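Local coordinates for protein UTP-glucose-1-phosphate uridylyltransferase 2 (Trypanosoma brucei, PDB 3GUE) that probably catalyses the reversible transfer of a uridylyl group from UTP to glucose 1-phosphate, giving UDP-glucose and diphosphate, at residues 166-178 against 333-347. Sequence-based numbering, arbitrary orientation.
Sequences PKIRQDNFFPVTY and KTVNPQDSQSTKVYQ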
ATOM      1  N   PRO A 166     -11.647  16.885  -0.810  1.00 26.28           N
ATOM      2  CA  PRO A 166     -12.467  16.820   0.405  1.00 25.87           C
ATOM      3  C   PRO A 166     -13.237  15.505   0.522  1.00 25.33           C
ATOM      4  O   PRO A 166     -13.579  14.888  -0.497  1.00 25.20           O
ATOM      5  CB  PRO A 166     -13.436  18.006   0.217  1.00 26.46           C
ATOM      6  CG  PRO A 166     -13.611  18.119  -1.238  1.00 26.45           C
ATOM      7  CD  PRO A 166     -12.251  17.764  -1.838  1.00 25.96           C
ATOM      8  N   LYS A 167     -13.425  15.045   1.756  1.00 25.61           N
ATOM      9  CA  LYS A 167     -14.389  13.996   2.078  1.00 25.27           C
ATOM     10  C   LYS A 167     -15.739  14.643   1.815  1.00 25.34           C
ATOM     11  O   LYS A 167     -15.898  15.845   2.052  1.00 24.61           O
ATOM     12  CB  LYS A 167     -14.307  13.620   3.545  1.00 25.35           C
ATOM     13  CG  LYS A 167     -12.982  12.987   3.943  1.00 24.59           C
ATOM     14  CD  LYS A 167     -12.978  12.734   5.434  1.00 26.32           C
ATOM     15  CE  LYS A 167     -11.594  12.304   5.897  1.00 24.50           C
ATOM     16  NZ  LYS A 167     -11.591  11.928   7.345  1.00 25.50           N
ATOM     17  N   ILE A 168     -16.689  13.890   1.275  1.00 24.80           N
ATOM     18  CA  ILE A 168     -17.971  14.495   0.895  1.00 25.14           C
ATOM     19  C   ILE A 168     -19.092  13.754   1.650  1.00 25.33           C
ATOM     20  O   ILE A 168     -18.968  12.568   1.876  1.00 25.62           O
ATOM     21  CB  ILE A 168     -18.164  14.534  -0.650  1.00 26.04           C
ATOM     22  CG1 ILE A 168     -18.120  13.129  -1.278  1.00 25.67           C
ATOM     23  CG2 ILE A 168     -17.065  15.453  -1.321  1.00 27.06           C
ATOM     24  CD1 ILE A 168     -18.883  13.044  -2.614  1.00 24.02           C
ATOM     25  N   ARG A 169     -20.143  14.458   2.062  1.00 24.77           N
ATOM     26  CA  ARG A 169     -21.219  13.840   2.857  1.00 24.94           C
ATOM     27  C   ARG A 169     -21.929  12.765   2.033  1.00 25.52           C
ATOM     28  O   ARG A 169     -22.228  12.969   0.846  1.00 26.58           O
ATOM     29  CB  ARG A 169     -22.238  14.892   3.311  1.00 24.16           C
ATOM     30  CG  ARG A 169     -21.738  16.047   4.193  1.00 22.93           C
ATOM     31  CD  ARG A 169     -22.928  17.000   4.544  1.00 23.92           C
ATOM     32  NE  ARG A 169     -24.054  16.307   5.208  1.00 25.43           N
ATOM     33  CZ  ARG A 169     -24.403  16.430   6.487  1.00 25.23           C
ATOM     34  NH1 ARG A 169     -23.745  17.250   7.296  1.00 26.36           N
ATOM     35  NH2 ARG A 169     -25.450  15.755   6.955  1.00 24.60           N
ATOM     36  N   GLN A 170     -22.241  11.637   2.659  1.00 26.05           N
ATOM     37  CA  GLN A 170     -22.950  10.560   1.949  1.00 26.01           C
ATOM     38  C   GLN A 170     -24.365  10.951   1.491  1.00 26.08           C
ATOM     39  O   GLN A 170     -24.868  10.432   0.473  1.00 26.04           O
ATOM     40  CB  GLN A 170     -23.018   9.306   2.809  1.00 26.16           C
ATOM     41  CG  GLN A 170     -21.677   8.496   2.907  1.00 25.68           C
ATOM     42  CD  GLN A 170     -21.823   7.286   3.740  1.00 24.49           C
ATOM     43  OE1 GLN A 170     -22.944   6.888   4.048  1.00 27.96           O
ATOM     44  NE2 GLN A 170     -20.693   6.659   4.126  1.00 25.67           N
ATOM     45  N   ASP A 171     -24.999  11.861   2.230  1.00 26.76           N
ATOM     46  CA  ASP A 171     -26.389  12.311   1.919  1.00 26.78           C
ATOM     47  C   ASP A 171     -26.516  13.332   0.791  1.00 27.00           C
ATOM     48  O   ASP A 171     -27.264  13.108  -0.174  1.00 27.84           O
ATOM     49  CB  ASP A 171     -27.180  12.732   3.185  1.00 26.50           C
ATOM     50  CG  ASP A 171     -26.540  13.923   3.948  1.00 27.07           C
ATOM     51  OD1 ASP A 171     -25.544  14.513   3.471  1.00 27.43           O
ATOM     52  OD2 ASP A 171     -27.059  14.278   5.034  1.00 28.85           O
ATOM     53  N   ASN A 172     -25.772  14.429   0.864  1.00 26.95           N
ATOM     54  CA  ASN A 172     -25.926  15.491  -0.146  1.00 26.47           C
ATOM     55  C   ASN A 172     -24.687  15.789  -1.008  1.00 26.25           C
ATOM     56  O   ASN A 172     -24.707  16.716  -1.835  1.00 26.85           O
ATOM     57  CB  ASN A 172     -26.544  16.787   0.473  1.00 25.31           C
ATOM     58  CG  ASN A 172     -25.598  17.530   1.434  1.00 24.39           C
ATOM     59  OD1 ASN A 172     -24.374  17.382   1.399  1.00 27.82           O
ATOM     60  ND2 ASN A 172     -26.170  18.337   2.283  1.00 24.62           N
ATOM     61  N   PHE A 173     -23.611  15.043  -0.770  1.00 25.39           N
ATOM     62  CA  PHE A 173     -22.335  15.127  -1.534  1.00 26.26           C
ATOM     63  C   PHE A 173     -21.555  16.456  -1.439  1.00 25.53           C
ATOM     64  O   PHE A 173     -20.603  16.687  -2.188  1.00 25.08           O
ATOM     65  CB  PHE A 173     -22.518  14.649  -2.997  1.00 27.55           C
ATOM     66  CG  PHE A 173     -23.278  13.334  -3.111  1.00 26.32           C
ATOM     67  CD1 PHE A 173     -22.618  12.116  -2.947  1.00 31.14           C
ATOM     68  CD2 PHE A 173     -24.663  13.321  -3.337  1.00 29.09           C
ATOM     69  CE1 PHE A 173     -23.319  10.904  -3.035  1.00 28.91           C
ATOM     70  CE2 PHE A 173     -25.380  12.096  -3.418  1.00 26.99           C
ATOM     71  CZ  PHE A 173     -24.694  10.899  -3.267  1.00 27.58           C
ATOM     72  N   PHE A 174     -21.958  17.307  -0.508  1.00 25.33           N
ATOM     73  CA  PHE A 174     -21.207  18.539  -0.214  1.00 25.95           C
ATOM     74  C   PHE A 174     -19.915  18.206   0.512  1.00 25.80           C
ATOM     75  O   PHE A 174     -19.865  17.206   1.191  1.00 26.42           O
ATOM     76  CB  PHE A 174     -22.057  19.484   0.623  1.00 25.62           C
ATOM     77  CG  PHE A 174     -22.927  20.405  -0.212  1.00 24.80           C
ATOM     78  CD1 PHE A 174     -22.631  21.758  -0.309  1.00 25.19           C
ATOM     79  CD2 PHE A 174     -24.030  19.902  -0.905  1.00 21.70           C
ATOM     80  CE1 PHE A 174     -23.435  22.614  -1.094  1.00 23.83           C
ATOM     81  CE2 PHE A 174     -24.837  20.725  -1.695  1.00 23.51           C
ATOM     82  CZ  PHE A 174     -24.533  22.083  -1.802  1.00 23.47           C
ATOM     83  N   PRO A 175     -18.867  19.042   0.391  1.00 26.50           N
ATOM     84  CA  PRO A 175     -17.728  18.715   1.267  1.00 26.69           C
ATOM     85  C   PRO A 175     -18.152  18.830   2.735  1.00 26.73           C
ATOM     86  O   PRO A 175     -18.893  19.753   3.123  1.00 26.52           O
ATOM     87  CB  PRO A 175     -16.700  19.821   0.963  1.00 27.40           C
ATOM     88  CG  PRO A 175     -17.135  20.432  -0.308  1.00 26.25           C
ATOM     89  CD  PRO A 175     -18.631  20.265  -0.384  1.00 26.34           C
ATOM     90  N   VAL A 176     -17.662  17.892   3.533  1.00 27.13           N
ATOM     91  CA  VAL A 176     -17.967  17.817   4.943  1.00 27.03           C
ATOM     92  C   VAL A 176     -17.290  18.978   5.661  1.00 26.85           C
ATOM     93  O   VAL A 176     -16.248  19.478   5.232  1.00 26.74           O
ATOM     94  CB  VAL A 176     -17.583  16.422   5.527  1.00 27.08           C
ATOM     95  CG1 VAL A 176     -16.063  16.233   5.611  1.00 28.22           C
ATOM     96  CG2 VAL A 176     -18.288  16.147   6.876  1.00 28.24           C
ATOM     97  N   THR A 177     -17.923  19.430   6.725  1.00 26.80           N
ATOM     98  CA  THR A 177     -17.296  20.332   7.694  1.00 27.19           C
ATOM     99  C   THR A 177     -17.076  19.589   9.011  1.00 26.55           C
ATOM    100  O   THR A 177     -17.947  18.836   9.453  1.00 25.65           O
ATOM    101  CB  THR A 177     -18.152  21.593   7.905  1.00 27.19           C
ATOM    102  OG1 THR A 177     -18.150  22.371   6.696  1.00 28.31           O
ATOM    103  CG2 THR A 177     -17.618  22.437   9.051  1.00 29.03           C
ATOM    104  N   TYR A 178     -15.888  19.763   9.595  1.00 26.23           N
ATOM    105  CA  TYR A 178     -15.536  19.187  10.897  1.00 26.43           C
ATOM    106  C   TYR A 178     -14.735  20.216  11.740  1.00 26.66           C
ATOM    107  O   TYR A 178     -13.496  20.175  11.805  1.00 25.99           O
ATOM    108  CB  TYR A 178     -14.791  17.830  10.750  1.00 26.52           C
ATOM    109  CG  TYR A 178     -14.740  17.025  12.027  1.00 27.14           C
ATOM    110  CD1 TYR A 178     -15.913  16.531  12.600  1.00 27.52           C
ATOM    111  CD2 TYR A 178     -13.524  16.771  12.683  1.00 29.74           C
ATOM    112  CE1 TYR A 178     -15.892  15.812  13.781  1.00 27.79           C
ATOM    113  CE2 TYR A 178     -13.490  16.045  13.896  1.00 29.11           C
ATOM    114  CZ  TYR A 178     -14.682  15.564  14.422  1.00 28.13           C
ATOM    115  OH  TYR A 178     -14.704  14.859  15.597  1.00 27.47           O
ATOM    116  N   LYS A 333     -16.933   6.160   4.998  1.00 28.02           N
ATOM    117  CA  LYS A 333     -16.254   6.334   6.287  1.00 27.78           C
ATOM    118  C   LYS A 333     -17.086   7.292   7.133  1.00 27.78           C
ATOM    119  O   LYS A 333     -18.099   7.809   6.686  1.00 27.78           O
ATOM    120  CB  LYS A 333     -14.868   6.992   6.111  1.00 27.43           C
ATOM    121  CG  LYS A 333     -13.791   6.217   5.349  1.00 28.90           C
ATOM    122  CD  LYS A 333     -13.241   5.067   6.118  1.00 30.20           C
ATOM    123  CE  LYS A 333     -12.231   4.282   5.260  1.00 31.06           C
ATOM    124  NZ  LYS A 333     -11.915   2.969   5.882  1.00 32.81           N
ATOM    125  N   THR A 334     -16.639   7.550   8.355  1.00 28.17           N
ATOM    126  CA  THR A 334     -17.114   8.712   9.098  1.00 27.30           C
ATOM    127  C   THR A 334     -16.007   9.753   9.025  1.00 27.05           C
ATOM    128  O   THR A 334     -14.827   9.380   8.962  1.00 27.29           O
ATOM    129  CB  THR A 334     -17.484   8.370  10.547  1.00 27.67           C
ATOM    130  OG1 THR A 334     -16.336   7.869  11.241  1.00 26.55           O
ATOM    131  CG2 THR A 334     -18.633   7.336  10.574  1.00 27.53           C
ATOM    132  N   VAL A 335     -16.385  11.035   8.985  1.00 26.97           N
ATOM    133  CA  VAL A 335     -15.422  12.155   8.904  1.00 26.71           C
ATOM    134  C   VAL A 335     -14.277  12.088   9.936  1.00 27.49           C
ATOM    135  O   VAL A 335     -13.118  12.328   9.601  1.00 26.16           O
ATOM    136  CB  VAL A 335     -16.117  13.560   8.948  1.00 27.28           C
ATOM    137  CG1 VAL A 335     -16.907  13.769  10.243  1.00 26.74           C
ATOM    138  CG2 VAL A 335     -15.085  14.674   8.726  1.00 24.04           C
ATOM    139  N   ASN A 336     -14.616  11.799  11.190  1.00 28.08           N
ATOM    140  CA  ASN A 336     -13.610  11.404  12.145  1.00 29.17           C
ATOM    141  C   ASN A 336     -13.648   9.887  12.208  1.00 29.66           C
ATOM    142  O   ASN A 336     -14.613   9.300  12.717  1.00 29.14           O
ATOM    143  CB  ASN A 336     -13.825  12.070  13.506  1.00 29.25           C
ATOM    144  CG  ASN A 336     -12.905  11.497  14.611  1.00 28.89           C
ATOM    145  OD1 ASN A 336     -12.215  10.520  14.422  1.00 30.10           O
ATOM    146  ND2 ASN A 336     -12.943  12.111  15.765  1.00 30.34           N
ATOM    147  N   PRO A 337     -12.603   9.248  11.655  1.00 30.66           N
ATOM    148  CA  PRO A 337     -12.502   7.803  11.548  1.00 31.78           C
ATOM    149  C   PRO A 337     -12.645   7.119  12.909  1.00 32.94           C
ATOM    150  O   PRO A 337     -13.251   6.044  12.996  1.00 33.63           O
ATOM    151  CB  PRO A 337     -11.093   7.597  10.972  1.00 31.98           C
ATOM    152  CG  PRO A 337     -10.779   8.872  10.270  1.00 30.78           C
ATOM    153  CD  PRO A 337     -11.420   9.925  11.085  1.00 30.96           C
ATOM    154  N   GLN A 338     -12.106   7.746  13.953  1.00 33.41           N
ATOM    155  CA  GLN A 338     -12.214   7.224  15.323  1.00 33.66           C
ATOM    156  C   GLN A 338     -13.612   7.316  15.973  1.00 33.25           C
ATOM    157  O   GLN A 338     -13.917   6.513  16.860  1.00 33.63           O
ATOM    158  CB  GLN A 338     -11.157   7.877  16.233  1.00 34.04           C
ATOM    159  N   ASP A 339     -14.442   8.280  15.544  1.00 32.36           N
ATOM    160  CA  ASP A 339     -15.806   8.487  16.083  1.00 30.98           C
ATOM    161  C   ASP A 339     -16.917   7.978  15.132  1.00 30.68           C
ATOM    162  O   ASP A 339     -17.289   8.644  14.148  1.00 28.98           O
ATOM    163  CB  ASP A 339     -16.010   9.974  16.433  1.00 31.13           C
ATOM    164  CG  ASP A 339     -17.416  10.301  16.957  1.00 30.94           C
ATOM    165  OD1 ASP A 339     -17.717  11.514  17.038  1.00 32.76           O
ATOM    166  OD2 ASP A 339     -18.222   9.406  17.300  1.00 28.99           O
ATOM    167  N   SER A 340     -17.462   6.807  15.462  1.00 29.85           N
ATOM    168  CA  SER A 340     -18.471   6.136  14.630  1.00 29.71           C
ATOM    169  C   SER A 340     -19.798   6.912  14.510  1.00 29.03           C
ATOM    170  O   SER A 340     -20.679   6.544  13.724  1.00 29.88           O
ATOM    171  CB  SER A 340     -18.745   4.737  15.191  1.00 29.48           C
ATOM    172  OG  SER A 340     -19.664   4.818  16.278  1.00 30.08           O
ATOM    173  N   GLN A 341     -19.950   7.971  15.299  1.00 28.09           N
ATOM    174  CA  GLN A 341     -21.182   8.736  15.309  1.00 27.48           C
ATOM    175  C   GLN A 341     -21.006  10.051  14.579  1.00 26.74           C
ATOM    176  O   GLN A 341     -21.952  10.826  14.486  1.00 26.95           O
ATOM    177  CB  GLN A 341     -21.655   8.988  16.730  1.00 27.90           C
ATOM    178  CG  GLN A 341     -22.228   7.749  17.400  1.00 29.41           C
ATOM    179  CD  GLN A 341     -22.285   7.865  18.901  1.00 31.93           C
ATOM    180  OE1 GLN A 341     -22.399   8.964  19.447  1.00 32.40           O
ATOM    181  NE2 GLN A 341     -22.195   6.721  19.587  1.00 31.45           N
ATOM    182  N   SER A 342     -19.798  10.308  14.081  1.00 25.61           N
ATOM    183  CA  SER A 342     -19.550  11.520  13.288  1.00 25.13           C
ATOM    184  C   SER A 342     -20.091  11.325  11.892  1.00 24.64           C
ATOM    185  O   SER A 342     -20.284  10.174  11.447  1.00 24.61           O
ATOM    186  CB  SER A 342     -18.064  11.923  13.273  1.00 24.41           C
ATOM    187  OG  SER A 342     -17.226  10.905  12.747  1.00 23.94           O
ATOM    188  N   THR A 343     -20.341  12.456  11.222  1.00 23.93           N
ATOM    189  CA  THR A 343     -20.921  12.510   9.878  1.00 23.32           C
ATOM    190  C   THR A 343     -20.358  11.456   8.921  1.00 22.85           C
ATOM    191  O   THR A 343     -19.139  11.378   8.718  1.00 23.18           O
ATOM    192  CB  THR A 343     -20.784  13.939   9.256  1.00 23.77           C
ATOM    193  OG1 THR A 343     -21.424  14.902  10.113  1.00 24.66           O
ATOM    194  CG2 THR A 343     -21.424  14.018   7.834  1.00 21.27           C
ATOM    195  N   LYS A 344     -21.263  10.678   8.323  1.00 22.10           N
ATOM    196  CA  LYS A 344     -20.928   9.666   7.322  1.00 22.65           C
ATOM    197  C   LYS A 344     -20.550  10.308   5.984  1.00 21.83           C
ATOM    198  O   LYS A 344     -21.277  11.164   5.477  1.00 22.04           O
ATOM    199  CB  LYS A 344     -22.112   8.720   7.101  1.00 23.04           C
ATOM    200  CG  LYS A 344     -22.510   7.845   8.278  1.00 24.19           C
ATOM    201  CD  LYS A 344     -23.453   6.760   7.761  1.00 24.76           C
ATOM    202  CE  LYS A 344     -23.757   5.733   8.823  1.00 26.73           C
ATOM    203  NZ  LYS A 344     -25.104   5.907   9.403  1.00 26.82           N
ATOM    204  N   VAL A 345     -19.418   9.876   5.432  1.00 22.54           N
ATOM    205  CA  VAL A 345     -18.840  10.475   4.231  1.00 22.01           C
ATOM    206  C   VAL A 345     -18.405   9.423   3.222  1.00 23.21           C
ATOM    207  O   VAL A 345     -18.445   8.216   3.488  1.00 24.03           O
ATOM    208  CB  VAL A 345     -17.629  11.449   4.532  1.00 21.74           C
ATOM    209  CG1 VAL A 345     -18.109  12.675   5.345  1.00 18.09           C
ATOM    210  CG2 VAL A 345     -16.472  10.736   5.240  1.00 20.70           C
ATOM    211  N   TYR A 346     -17.976   9.906   2.065  1.00 23.65           N
ATOM    212  CA  TYR A 346     -17.424   9.069   1.025  1.00 24.73           C
ATOM    213  C   TYR A 346     -16.065   9.655   0.642  1.00 25.36           C
ATOM    214  O   TYR A 346     -15.954  10.854   0.386  1.00 25.28           O
ATOM    215  CB  TYR A 346     -18.330   9.053  -0.214  1.00 24.42           C
ATOM    216  CG  TYR A 346     -19.644   8.289  -0.137  1.00 25.36           C
ATOM    217  CD1 TYR A 346     -19.691   6.949   0.256  1.00 26.99           C
ATOM    218  CD2 TYR A 346     -20.844   8.893  -0.574  1.00 25.68           C
ATOM    219  CE1 TYR A 346     -20.919   6.233   0.276  1.00 26.90           C
ATOM    220  CE2 TYR A 346     -22.063   8.194  -0.565  1.00 26.78           C
ATOM    221  CZ  TYR A 346     -22.098   6.876  -0.137  1.00 28.23           C
ATOM    222  OH  TYR A 346     -23.302   6.203  -0.112  1.00 25.56           O
ATOM    223  N   GLN A 347     -15.034   8.801   0.636  1.00 26.13           N
ATOM    224  CA  GLN A 347     -13.731   9.161   0.101  1.00 26.76           C
ATOM    225  C   GLN A 347     -13.568   8.595  -1.312  1.00 26.68           C
ATOM    226  O   GLN A 347     -13.652   7.385  -1.541  1.00 26.15           O
ATOM    227  CB  GLN A 347     -12.618   8.714   1.050  1.00 26.87           C
ATOM    228  CG  GLN A 347     -12.901   9.165   2.501  1.00 27.74           C
ATOM    229  CD  GLN A 347     -11.947   8.622   3.557  1.00 28.00           C
ATOM    230  OE1 GLN A 347     -11.998   9.057   4.700  1.00 31.80           O
ATOM    231  NE2 GLN A 347     -11.094   7.673   3.192  1.00 28.09           N
TER
HETATM  232  O   HOH W   1     -14.343  12.128  -1.426  1.00 29.74           O
HETATM  233  O   HOH W   2     -12.672   9.780   7.654  1.00 33.79           O
HETATM  234  O   HOH W   3     -16.688  13.415  15.986  1.00 32.09           O
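Val335 of the hairpin 333-347 meets Val176 and Tyr178. Its CG2, anti to the backbone N, lies 3.6 Å from Val176 CG1 and also touches Tyr178 CB, a fit for a compact branched side chain in a buried spot. Val335 O accepts a hydrogen bond from Lys167 NZ (2.8 Å); lysine suits because its extended chain, methylenes running alongside Gln347, is long enough to bring the ammonium there. Asn336 lays its CB near Tyr178 CZ, and its ND2 donates to Tyr178 OH at 3.3 Å, the hydroxyl lying close to the amide plane. Beyond the two type I turns, Thr343 sets its methyl CG2 over one face of the Arg169 guanidinium, whose edge is held side-on by Asp171. Lys344 O accepts from Gln170 N, while Val345 packs CG1 against Val176 CB at 3.8 Å. Gln170 NE2 donates to Val345 O (2.8 Å) from above the carbonyl plane, opposite Lys333 N, which uses the other face. Tyr346 pairs antiparallel with Ile168 through two backbone bonds and supplies a flat ring face: Gln170 CG sits 3.3 Å from the centroid of the Tyr346 ring, 4° off the normal, in a CH-pi contact. Glutamine thus offers both methylene and amide N-H. Strand 165-169 joins the hairpin in a four-stranded antiparallel sheet, where long polar side chains pack their methylenes while their nitrogens satisfy backbone carbonyls, including one already used within the hairpin.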